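Uncharacterized aldehyde dehydrogenase AldY (Bacillus subtilis, PDB 4DNG) is a putative aldehyde dehydrogenase that probably oxidises aldehydes to carboxylates with NAD(+), and may protect the cell against stress from ethanol and related compounds. Local coordinates at residues I214-L219 with G240-R245; K312-G317 with K323-P328. All blocks are in the same frame, centred on the assembly; numbering follows the deposited sequence.

Interaction 1: I214-L219 with G240-R245; sequences IGDGML and GEIAGR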
ATOM      1  N   ILE A 214      18.029 -19.090  -0.403  1.00 63.04           N
ATOM      2  CA  ILE A 214      16.617 -18.825  -0.496  1.00 60.02           C
ATOM      3  C   ILE A 214      16.207 -17.908  -1.633  1.00 59.19           C
ATOM      4  O   ILE A 214      15.044 -17.833  -1.979  1.00 63.52           O
ATOM      5  CB  ILE A 214      16.137 -18.460   0.930  1.00 62.30           C
ATOM      6  CG1 ILE A 214      15.369 -19.663   1.485  1.00 58.59           C
ATOM      7  CG2 ILE A 214      15.501 -17.061   1.085  1.00 53.03           C
ATOM      8  CD1 ILE A 214      15.281 -19.699   2.988  1.00 70.37           C
ATOM      9  N   GLY A 215      17.172 -17.261  -2.270  1.00 62.19           N
ATOM     10  CA  GLY A 215      16.858 -16.346  -3.352  1.00 58.83           C
ATOM     11  C   GLY A 215      15.726 -15.472  -2.859  1.00 61.78           C
ATOM     12  O   GLY A 215      15.734 -15.056  -1.697  1.00 59.36           O
ATOM     13  N   ASP A 216      14.731 -15.240  -3.717  1.00 59.65           N
ATOM     14  CA  ASP A 216      13.647 -14.319  -3.399  1.00 59.02           C
ATOM     15  C   ASP A 216      12.506 -15.007  -2.613  1.00 61.66           C
ATOM     16  O   ASP A 216      11.475 -14.385  -2.335  1.00 57.41           O
ATOM     17  CB  ASP A 216      13.135 -13.627  -4.672  1.00 61.32           C
ATOM     18  CG  ASP A 216      14.145 -12.636  -5.253  1.00 65.78           C
ATOM     19  OD1 ASP A 216      14.844 -11.959  -4.454  1.00 58.55           O
ATOM     20  OD2 ASP A 216      14.238 -12.539  -6.509  1.00 61.41           O
ATOM     21  N   GLY A 217      12.708 -16.276  -2.240  1.00 57.77           N
ATOM     22  CA  GLY A 217      11.771 -17.041  -1.392  1.00 52.00           C
ATOM     23  C   GLY A 217      10.874 -16.324  -0.374  1.00 60.56           C
ATOM     24  O   GLY A 217       9.733 -16.731  -0.171  1.00 64.14           O
ATOM     25  N   MET A 218      11.365 -15.258   0.268  1.00 57.67           N
ATOM     26  CA  MET A 218      10.547 -14.493   1.205  1.00 55.01           C
ATOM     27  C   MET A 218       9.538 -13.593   0.470  1.00 60.21           C
ATOM     28  O   MET A 218       8.608 -13.053   1.088  1.00 55.35           O
ATOM     29  CB  MET A 218      11.446 -13.649   2.116  1.00 58.29           C
ATOM     30  CG  MET A 218      12.335 -14.455   3.069  1.00 55.56           C
ATOM     31  SD  MET A 218      11.370 -15.275   4.351  1.00 57.54           S
ATOM     32  CE  MET A 218      10.739 -13.930   5.316  1.00 54.56           C
ATOM     33  N   LEU A 219       9.712 -13.473  -0.853  1.00 56.27           N
ATOM     34  CA  LEU A 219       9.062 -12.460  -1.642  1.00 52.86           C
ATOM     35  C   LEU A 219       8.039 -13.053  -2.589  1.00 61.63           C
ATOM     36  O   LEU A 219       6.952 -12.494  -2.775  1.00 63.84           O
ATOM     37  CB  LEU A 219      10.109 -11.682  -2.444  1.00 58.97           C
ATOM     38  CG  LEU A 219      11.326 -11.029  -1.758  1.00 55.60           C
ATOM     39  CD1 LEU A 219      12.065 -10.096  -2.724  1.00 56.83           C
ATOM     40  CD2 LEU A 219      10.945 -10.276  -0.495  1.00 51.56           C
ATOM     41  N   GLY A 240       9.417  -4.065  -4.007  1.00 52.49           N
ATOM     42  CA  GLY A 240       8.269  -3.294  -4.497  1.00 61.44           C
ATOM     43  C   GLY A 240       7.718  -3.806  -5.810  1.00 64.01           C
ATOM     44  O   GLY A 240       6.509  -3.820  -6.041  1.00 64.65           O
ATOM     45  N   GLU A 241       8.614  -4.250  -6.671  1.00 61.12           N
ATOM     46  CA  GLU A 241       8.205  -4.754  -7.961  1.00 64.28           C
ATOM     47  C   GLU A 241       7.525  -6.117  -7.805  1.00 64.67           C
ATOM     48  O   GLU A 241       6.452  -6.360  -8.368  1.00 64.94           O
ATOM     49  CB  GLU A 241       9.433  -4.787  -8.858  1.00 75.96           C
ATOM     50  CG  GLU A 241       9.456  -5.747 -10.028  1.00 86.79           C
ATOM     51  CD  GLU A 241      10.884  -6.073 -10.416  1.00 90.51           C
ATOM     52  OE1 GLU A 241      11.294  -5.789 -11.558  1.00 89.81           O
ATOM     53  OE2 GLU A 241      11.616  -6.583  -9.541  1.00 94.40           O
ATOM     54  N   ILE A 242       8.123  -6.992  -7.007  1.00 64.11           N
ATOM     55  CA  ILE A 242       7.595  -8.344  -6.846  1.00 63.30           C
ATOM     56  C   ILE A 242       6.280  -8.304  -6.095  1.00 62.34           C
ATOM     57  O   ILE A 242       5.325  -8.961  -6.490  1.00 62.48           O
ATOM     58  CB  ILE A 242       8.577  -9.291  -6.120  1.00 61.56           C
ATOM     59  CG1 ILE A 242       9.702  -9.692  -7.059  1.00 60.57           C
ATOM     60  CG2 ILE A 242       7.859 -10.534  -5.586  1.00 59.67           C
ATOM     61  CD1 ILE A 242      11.021  -9.951  -6.356  1.00 70.75           C
ATOM     62  N   ALA A 243       6.241  -7.528  -5.019  1.00 65.16           N
ATOM     63  CA  ALA A 243       5.052  -7.440  -4.186  1.00 62.90           C
ATOM     64  C   ALA A 243       3.965  -6.627  -4.889  1.00 63.15           C
ATOM     65  O   ALA A 243       2.781  -6.953  -4.801  1.00 71.07           O
ATOM     66  CB  ALA A 243       5.402  -6.851  -2.825  1.00 58.81           C
ATOM     67  N   GLY A 244       4.371  -5.591  -5.617  1.00 63.21           N
ATOM     68  CA  GLY A 244       3.439  -4.800  -6.421  1.00 56.66           C
ATOM     69  C   GLY A 244       2.725  -5.650  -7.458  1.00 62.27           C
ATOM     70  O   GLY A 244       1.508  -5.553  -7.597  1.00 66.63           O
ATOM     71  N   ARG A 245       3.490  -6.471  -8.189  1.00 67.92           N
ATOM     72  CA  ARG A 245       2.965  -7.391  -9.205  0.50 66.64           C
ATOM     73  C   ARG A 245       1.958  -8.375  -8.609  1.00 67.71           C
ATOM     74  O   ARG A 245       0.970  -8.740  -9.242  1.00 69.10           O
ATOM     75  CB  ARG A 245       4.123  -8.166  -9.847  0.50 59.53           C
ATOM     76  CG  ARG A 245       3.781  -8.860 -11.153  0.50 62.79           C
ATOM     77  CD  ARG A 245       4.929  -9.734 -11.643  0.50 65.76           C
ATOM     78  NE  ARG A 245       6.201  -9.014 -11.699  0.50 66.79           N
ATOM     79  CZ  ARG A 245       7.311  -9.398 -11.074  0.50 62.25           C
ATOM     80  NH1 ARG A 245       7.319 -10.513 -10.342  0.50 55.23           N
ATOM     81  NH2 ARG A 245       8.417  -8.671 -11.193  0.50 61.97           N
TER

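Interaction 2: K312-G317 with K323-P328; sequences KQLPYG and KTVVGP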
ATOM      1  N   LYS A 312      35.390  13.865  20.401  1.00 93.10           N
ATOM      2  CA  LYS A 312      36.782  13.466  20.655  1.00 99.51           C
ATOM      3  C   LYS A 312      36.982  12.682  21.965  1.00 94.72           C
ATOM      4  O   LYS A 312      37.958  11.944  22.102  1.00 90.78           O
ATOM      5  CB  LYS A 312      37.712  14.693  20.645  1.00109.43           C
ATOM      6  CG  LYS A 312      37.953  15.319  19.275  1.00114.03           C
ATOM      7  CD  LYS A 312      39.445  15.478  18.988  1.00118.04           C
ATOM      8  CE  LYS A 312      40.040  14.167  18.473  1.00113.64           C
ATOM      9  NZ  LYS A 312      41.522  14.072  18.582  1.00101.72           N
ATOM     10  N   GLN A 313      36.057  12.856  22.912  1.00 92.47           N
ATOM     11  CA  GLN A 313      36.142  12.237  24.235  1.00 93.16           C
ATOM     12  C   GLN A 313      35.632  10.814  24.240  1.00 93.88           C
ATOM     13  O   GLN A 313      36.157   9.965  24.974  1.00 92.99           O
ATOM     14  CB  GLN A 313      35.316  13.025  25.249  1.00 97.90           C
ATOM     15  CG  GLN A 313      36.076  14.100  26.007  1.00104.81           C
ATOM     16  CD  GLN A 313      35.184  15.271  26.388  1.00118.08           C
ATOM     17  OE1 GLN A 313      35.533  16.427  26.149  1.00122.26           O
ATOM     18  NE2 GLN A 313      34.017  14.978  26.963  1.00124.77           N
ATOM     19  N   LEU A 314      34.609  10.569  23.420  1.00 92.51           N
ATOM     20  CA  LEU A 314      33.836   9.328  23.469  1.00 88.72           C
ATOM     21  C   LEU A 314      34.720   8.083  23.565  1.00 87.01           C
ATOM     22  O   LEU A 314      35.667   7.935  22.791  1.00 86.74           O
ATOM     23  CB  LEU A 314      32.884   9.235  22.276  1.00 85.42           C
ATOM     24  CG  LEU A 314      32.003  10.458  21.964  1.00 83.49           C
ATOM     25  CD1 LEU A 314      31.348  10.270  20.601  1.00 76.11           C
ATOM     26  CD2 LEU A 314      30.964  10.739  23.046  1.00 79.56           C
ATOM     27  N   PRO A 315      34.439   7.214  24.557  1.00 88.10           N
ATOM     28  CA  PRO A 315      35.116   5.914  24.720  1.00 87.99           C
ATOM     29  C   PRO A 315      34.896   4.944  23.561  1.00 86.31           C
ATOM     30  O   PRO A 315      33.761   4.697  23.157  1.00 94.15           O
ATOM     31  CB  PRO A 315      34.494   5.356  26.007  1.00 89.54           C
ATOM     32  CG  PRO A 315      34.138   6.576  26.794  1.00 92.45           C
ATOM     33  CD  PRO A 315      33.677   7.585  25.769  1.00 91.04           C
ATOM     34  N   TYR A 316      35.984   4.403  23.031  1.00 84.69           N
ATOM     35  CA  TYR A 316      35.882   3.405  21.977  1.00 85.47           C
ATOM     36  C   TYR A 316      36.529   2.078  22.394  1.00 82.42           C
ATOM     37  O   TYR A 316      37.450   2.063  23.203  1.00 80.32           O
ATOM     38  CB  TYR A 316      36.461   3.949  20.658  1.00 86.53           C
ATOM     39  CG  TYR A 316      37.970   4.096  20.626  1.00 91.49           C
ATOM     40  CD1 TYR A 316      38.795   2.993  20.371  1.00 92.18           C
ATOM     41  CD2 TYR A 316      38.575   5.338  20.818  1.00 90.01           C
ATOM     42  CE1 TYR A 316      40.173   3.120  20.330  1.00 94.80           C
ATOM     43  CE2 TYR A 316      39.954   5.476  20.774  1.00 92.60           C
ATOM     44  CZ  TYR A 316      40.749   4.365  20.532  1.00 99.20           C
ATOM     45  OH  TYR A 316      42.123   4.487  20.488  1.00104.75           O
ATOM     46  N   GLY A 317      36.036   0.963  21.858  1.00 82.93           N
ATOM     47  CA  GLY A 317      36.669  -0.328  22.117  1.00 80.02           C
ATOM     48  C   GLY A 317      35.725  -1.504  22.271  1.00 79.11           C
ATOM     49  O   GLY A 317      34.866  -1.746  21.422  1.00 72.95           O
ATOM     50  N   LYS A 323      30.862   0.990  29.623  1.00 98.06           N
ATOM     51  CA  LYS A 323      31.192   2.402  29.416  1.00102.63           C
ATOM     52  C   LYS A 323      31.794   2.702  28.031  1.00101.62           C
ATOM     53  O   LYS A 323      32.400   3.759  27.828  1.00106.18           O
ATOM     54  CB  LYS A 323      32.102   2.931  30.536  1.00110.62           C
ATOM     55  CG  LYS A 323      31.362   3.540  31.723  1.00118.57           C
ATOM     56  CD  LYS A 323      32.140   4.717  32.301  1.00122.68           C
ATOM     57  CE  LYS A 323      31.278   5.599  33.195  1.00121.95           C
ATOM     58  NZ  LYS A 323      31.333   5.184  34.623  1.00117.90           N
ATOM     59  N   THR A 324      31.624   1.779  27.084  1.00 87.37           N
ATOM     60  CA  THR A 324      32.066   2.007  25.711  1.00 82.50           C
ATOM     61  C   THR A 324      30.941   2.605  24.884  1.00 81.66           C
ATOM     62  O   THR A 324      29.776   2.226  25.008  1.00 78.97           O
ATOM     63  CB  THR A 324      32.566   0.729  25.025  1.00 85.53           C
ATOM     64  OG1 THR A 324      33.549   0.093  25.853  1.00 86.23           O
ATOM     65  CG2 THR A 324      33.203   1.069  23.688  1.00 85.96           C
ATOM     66  N   VAL A 325      31.300   3.550  24.031  1.00 84.00           N
ATOM     67  CA  VAL A 325      30.304   4.301  23.300  1.00 83.94           C
ATOM     68  C   VAL A 325      30.400   3.895  21.841  1.00 78.48           C
ATOM     69  O   VAL A 325      29.382   3.616  21.193  1.00 76.12           O
ATOM     70  CB  VAL A 325      30.477   5.823  23.524  1.00 85.91           C
ATOM     71  CG1 VAL A 325      29.538   6.620  22.637  1.00 83.57           C
ATOM     72  CG2 VAL A 325      30.253   6.174  24.993  1.00 82.47           C
ATOM     73  N   VAL A 326      31.632   3.816  21.353  1.00 71.88           N
ATOM     74  CA  VAL A 326      31.876   3.445  19.981  1.00 70.09           C
ATOM     75  C   VAL A 326      32.506   2.056  19.963  1.00 77.61           C
ATOM     76  O   VAL A 326      33.671   1.879  20.352  1.00 82.35           O
ATOM     77  CB  VAL A 326      32.742   4.481  19.242  1.00 68.67           C
ATOM     78  CG1 VAL A 326      32.690   4.243  17.748  1.00 69.80           C
ATOM     79  CG2 VAL A 326      32.241   5.882  19.533  1.00 68.90           C
ATOM     80  N   GLY A 327      31.704   1.066  19.556  1.00 65.66           N
ATOM     81  CA  GLY A 327      32.186  -0.288  19.389  1.00 61.48           C
ATOM     82  C   GLY A 327      32.454  -0.576  17.919  1.00 66.53           C
ATOM     83  O   GLY A 327      32.537   0.342  17.093  1.00 63.07           O
ATOM     84  N   PRO A 328      32.561  -1.864  17.576  1.00 71.20           N
ATOM     85  CA  PRO A 328      33.028  -2.254  16.263  1.00 67.48           C
ATOM     86  C   PRO A 328      31.949  -2.091  15.245  1.00 66.56           C
ATOM     87  O   PRO A 328      30.780  -2.038  15.612  1.00 72.92           O
ATOM     88  CB  PRO A 328      33.379  -3.743  16.433  1.00 66.47           C
ATOM     89  CG  PRO A 328      32.741  -4.193  17.713  1.00 67.54           C
ATOM     90  CD  PRO A 328      32.123  -3.015  18.391  1.00 70.26           C
TER

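Interaction 1: I214-L219 with G240-R245
Ile242 reaches across from helix 233-246 to Leu219, and the two side chains cross at about a right angle. Its longer branch brings Ile242 CD1 to within 3.8 Å of Leu219 CD1. On the shorter branch, Ile242 CG2 lies 3.5 Å from Leu219 O and 4.0 Å from Leu219 CB, against the backbone and the root of the side chain. With CG1 anti to its own carbonyl carbon (chi1 -75°) and CG2 anti to its amide nitrogen, Ile242 sends both branches to the same partner. The longer one also skirts Asp216, whose OD2 is 4.1 Å from Ile242 CD1; OD2 of that aspartate is hydrogen-bonded with His238 NE2, one turn earlier on the same helix. An alanine here would strip away both branches, which is likely to open a gap beside Leu219 CD1 and leave the backbone at Leu219 O less covered. Behind the contact, a type II' turn from Ile214 to Gly217, closed by Gly217 N to Ile214 O (2.8 Å), leads the chain into helix 217-220. Glu241 pairs with Arg245 of the second subunit, and Arg245, modelled in two conformers, with its Glu241. The contact joins two elements of what is probably the Rossmann-like NAD-binding region, as in other aldehyde dehydrogenases, with Leu219 near Val235, a cofactor-binding residue by similarity. Leu219 and Met218 pack on Ile150 of strand 135-150, and Met218 also meets Leu46 of helix 43-60.

Interaction 2: K312-G317 with K323-P328
Tyr316 and Val326 are paired in an isolated beta bridge with the parallel hydrogen-bonding pattern, pinning the chain that leaves helix 297-313 to the loop returning toward helix 332-347. The Pro315 ring can be followed atom by atom. Pro315 CB sits 3.2 Å from Lys323 O, the closest approach of the ring. Pro315 CG, one bond further, is still 3.5 Å from Lys323 O, while Pro315 CD, where the ring turns back to its nitrogen, touches Val325 CG2 at 3.8 Å. The pyrrolidine therefore bridges a backbone carbonyl and a valine methyl. That methyl is held toward the ring because Val325 has CG1 anti to its amide nitrogen (chi1 173°), which places CG2 beside the nitrogen. Leu314 CB adds looser apolar contacts with Val325 and Val326, and its side chain packs on Phe280 of helix 268-281. Thr324 sets its methyl CG2 against Gly317 N, and its OG1 bonds to Asp318 O in the intervening loop. Gly317 has backbone angles at which a CB would press on the preceding carbonyl oxygen, and Gly317 N donates a hydrogen bond to Val326 O (2.9 Å). On the other side of the bridge Pro315 O takes two bonds: Val326 N approaches in the carbonyl plane with a nearly straight N-H...O of 170°, whereas Val325 N, also 2.9 Å from Pro315 O, comes in tilted 34° from that plane.

Overall arrangement
The two contacts lie on opposite sides of the chain's centre, their own centres 39 Å apart and their nearest atoms about 25 Å apart, so they do not touch. They come in series: interaction 1 closes within helix 233-246 before interaction 2 opens at the end of helix 297-313, and the predicted active-site residues Glu253 and Cys287 fall between them in sequence. Interaction 1 lies among the helices flanking the sheet with strands 135-150 and 226-231, probably the cofactor-binding part, next to the second subunit. Interaction 2 borders the other sheet, beside strand 362-369, probably in the catalytic domain. Each therefore ties together a different part of the chain, one near the probable NAD site, the other away from annotated sites.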